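Local coordinates for protein kinase, putative (Bodo saltans, PDB 6TLY), which probably acts as a kinetochore protein kinase, KKT2, whose zinc-binding central domain, the piece described here, is linked to centromere localization, at residues His15-His20 against Tyr56-Gln61. Residues are numbered along the deposited sequence; the frame is centred on the assembly and turned at random. Where two conformers were deposited one is given.
Sequences HKMERH and YDVCNQ. With ZN (zinc ion), chain B; ZN (zinc ion), chain C; SO4 (sulfate ion), chain F.
The Tyr56 ring receives Met17 at its edge: SD lies in the ring plane, 3.7 Å from CD2 of Tyr56, while the methyl CE of Met17 approaches the same carbon obliquely. This is a Met-aromatic contact, with SD 5.0 Å from the centroid of the Tyr56 ring and 83° off its normal. The other flat group, the His15 imidazole, gives ND1 to a zinc ion at 2.1 Å; a sulfate, probably from the crystallisation liquor, sets O3 in plane at the ring edge, and NE2 makes a weak, bent hydrogen bond (127°) to O4, which stands oblique to the ring.

Met17 illustrates how a thioether at the loop end just before strand 18-20 can reach across to strand 56-59, with which that strand is not paired. Its chain runs extended to SD and then bends (chi3 81°), turning CE back against the Tyr56 carbonyl oxygen at 3.4 Å; in the conformer given, CE also meets CG1 of Val58 at 3.7 Å. Tyr56 crosses the methionine at about a right angle. All three residues are buried, and the contact is mainly side-chain packing between two zinc sites of the C1-like domain. His15 completes one with Cys11, Cys51 and Cys54; Cys59 completes the other with Cys32, Cys35 and Cys62.

Tyr56 also rests on Cys11, and Val58, in that same conformer, lies close to Cys62. In the three-stranded antiparallel sheet, strand 48-51 runs between strands 18-20 and 56-59; Met17 spans the gap just ahead of strand 18-20, and beyond Val58 the chain passes through Cys59, the N-cap, into helix 60-65.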
loop_
_atom_site.group_PDB
_atom_site.type_symbol
_atom_site.label_atom_id
_atom_site.label_comp_id
_atom_site.label_asym_id
_atom_site.label_seq_id
_atom_site.Cartn_x
_atom_site.Cartn_y
_atom_site.Cartn_z
ATOM N N HIS A 15 -2.144 -9.259 1.652
ATOM C CA HIS A 15 -3.512 -9.007 2.165
ATOM C C HIS A 15 -4.354 -8.480 1.006
ATOM O O HIS A 15 -3.800 -7.853 0.110
ATOM C CB HIS A 15 -3.563 -7.946 3.269
ATOM C CG HIS A 15 -2.629 -8.164 4.402
ATOM N ND1 HIS A 15 -1.616 -7.315 4.682
ATOM C CD2 HIS A 15 -2.555 -9.144 5.318
ATOM C CE1 HIS A 15 -0.947 -7.761 5.707
ATOM N NE2 HIS A 15 -1.490 -8.876 6.113
ATOM N N LYS A 16 -5.655 -8.706 1.062
ATOM C CA LYS A 16 -6.538 -8.155 0.011
ATOM C C LYS A 16 -6.646 -6.636 0.227
ATOM O O LYS A 16 -6.721 -6.213 1.350
ATOM C CB LYS A 16 -7.900 -8.857 0.029
ATOM C CG LYS A 16 -9.035 -8.062 -0.602
ATOM C CD LYS A 16 -10.270 -8.804 -0.981
ATOM C CE LYS A 16 -11.306 -7.878 -1.585
ATOM N NZ LYS A 16 -12.311 -8.607 -2.391
ATOM N N MET A 17 -6.690 -5.859 -0.834
ATOM C CA MET A 17 -6.775 -4.395 -0.671
ATOM C C MET A 17 -8.197 -3.875 -0.899
ATOM O O MET A 17 -8.938 -4.490 -1.636
ATOM C CB MET A 17 -5.784 -3.716 -1.604
ATOM C CG MET A 17 -4.387 -3.888 -1.103
ATOM S SD MET A 17 -3.202 -3.121 -2.118
ATOM C CE MET A 17 -3.323 -1.434 -1.577
ATOM N N GLU A 18 -8.531 -2.788 -0.212
ATOM C CA GLU A 18 -9.862 -2.156 -0.306
ATOM C C GLU A 18 -9.831 -1.081 -1.401
ATOM O O GLU A 18 -8.936 -0.279 -1.401
ATOM C CB GLU A 18 -10.203 -1.554 1.058
ATOM C CG GLU A 18 -11.629 -1.062 1.215
ATOM C CD GLU A 18 -11.995 -0.531 2.603
ATOM O OE1 GLU A 18 -11.369 -0.950 3.576
ATOM O OE2 GLU A 18 -12.890 0.322 2.703
ATOM N N ARG A 19 -10.808 -1.102 -2.292
ATOM C CA ARG A 19 -10.913 -0.053 -3.325
ATOM C C ARG A 19 -11.610 1.162 -2.694
ATOM O O ARG A 19 -12.617 0.980 -2.016
ATOM C CB ARG A 19 -11.684 -0.574 -4.537
ATOM C CG ARG A 19 -11.870 0.442 -5.647
ATOM C CD ARG A 19 -12.547 -0.114 -6.886
ATOM N NE ARG A 19 -13.859 -0.588 -6.524
ATOM C CZ ARG A 19 -14.951 0.146 -6.493
ATOM N NH1 ARG A 19 -14.920 1.408 -6.868
ATOM N NH2 ARG A 19 -16.081 -0.397 -6.102
ATOM N N HIS A 20 -11.040 2.348 -2.887
ATOM C CA HIS A 20 -11.637 3.594 -2.419
ATOM C C HIS A 20 -12.008 4.418 -3.651
ATOM O O HIS A 20 -11.140 4.898 -4.389
ATOM C CB HIS A 20 -10.692 4.359 -1.486
ATOM C CG HIS A 20 -10.435 3.634 -0.208
ATOM N ND1 HIS A 20 -11.270 3.789 0.887
ATOM C CD2 HIS A 20 -9.471 2.738 0.102
ATOM C CE1 HIS A 20 -10.769 3.008 1.835
ATOM N NE2 HIS A 20 -9.686 2.358 1.411
ATOM N N TYR A 56 -0.330 0.936 2.896
ATOM C CA TYR A 56 0.086 0.733 1.496
ATOM C C TYR A 56 -1.004 1.290 0.587
ATOM O O TYR A 56 -2.098 0.807 0.647
ATOM C CB TYR A 56 0.295 -0.751 1.236
ATOM C CG TYR A 56 0.868 -1.103 -0.103
ATOM C CD1 TYR A 56 2.144 -0.723 -0.458
ATOM C CD2 TYR A 56 0.141 -1.842 -1.009
ATOM C CE1 TYR A 56 2.696 -1.080 -1.673
ATOM C CE2 TYR A 56 0.676 -2.207 -2.228
ATOM C CZ TYR A 56 1.950 -1.817 -2.572
ATOM O OH TYR A 56 2.460 -2.196 -3.764
ATOM N N ASP A 57 -0.643 2.297 -0.191
ATOM C CA ASP A 57 -1.545 3.008 -1.100
ATOM C C ASP A 57 -1.096 2.873 -2.527
ATOM O O ASP A 57 0.047 3.186 -2.826
ATOM C CB ASP A 57 -1.482 4.508 -0.791
ATOM C CG ASP A 57 -2.026 4.850 0.560
ATOM O OD1 ASP A 57 -3.061 4.280 0.931
ATOM O OD2 ASP A 57 -1.387 5.671 1.268
ATOM N N VAL A 58 -1.965 2.399 -3.370
ATOM C CA VAL A 58 -1.653 2.272 -4.831
ATOM C C VAL A 58 -2.770 2.882 -5.754
ATOM O O VAL A 58 -4.093 2.817 -5.576
ATOM C CB VAL A 58 -1.373 0.793 -5.160
ATOM C CG1 VAL A 58 -2.588 -0.083 -4.958
ATOM C CG2 VAL A 58 -0.811 0.594 -6.550
ATOM N N CYS A 59 -2.328 3.434 -6.902
ATOM C CA CYS A 59 -3.296 3.983 -7.877
ATOM C C CYS A 59 -4.045 2.805 -8.563
ATOM O O CYS A 59 -3.572 1.668 -8.521
ATOM C CB CYS A 59 -2.604 4.895 -8.904
ATOM S SG CYS A 59 -1.620 4.028 -10.168
ATOM N N ASN A 60 -5.203 3.077 -9.207
ATOM C CA ASN A 60 -5.956 2.009 -9.850
ATOM C C ASN A 60 -5.154 1.343 -10.972
ATOM O O ASN A 60 -5.306 0.143 -11.180
ATOM C CB ASN A 60 -7.287 2.515 -10.378
ATOM C CG ASN A 60 -7.150 3.697 -11.306
ATOM O OD1 ASN A 60 -6.765 4.796 -10.901
ATOM N ND2 ASN A 60 -7.473 3.500 -12.588
ATOM N N GLN A 61 -4.314 2.120 -11.681
ATOM C CA GLN A 61 -3.504 1.630 -12.805
ATOM C C GLN A 61 -2.509 0.575 -12.343
ATOM O O GLN A 61 -2.441 -0.494 -12.946
ATOM C CB GLN A 61 -2.769 2.802 -13.482
ATOM C CG GLN A 61 -3.342 3.209 -14.832
ATOM C CD GLN A 61 -3.109 4.676 -15.167
ATOM O OE1 GLN A 61 -2.354 5.396 -14.488
ATOM N NE2 GLN A 61 -3.757 5.152 -16.229
HETATM ZN ZN ZN B . -1.258 -5.457 3.845
HETATM ZN ZN ZN C . 0.612 3.712 -9.548
HETATM S S SO4 F . -2.813 -11.339 8.778
HETATM O O1 SO4 F . -3.402 -12.007 9.943
HETATM O O2 SO4 F . -3.777 -11.326 7.678
HETATM O O3 SO4 F . -1.615 -12.044 8.326
HETATM O O4 SO4 F . -2.466 -9.961 9.148
#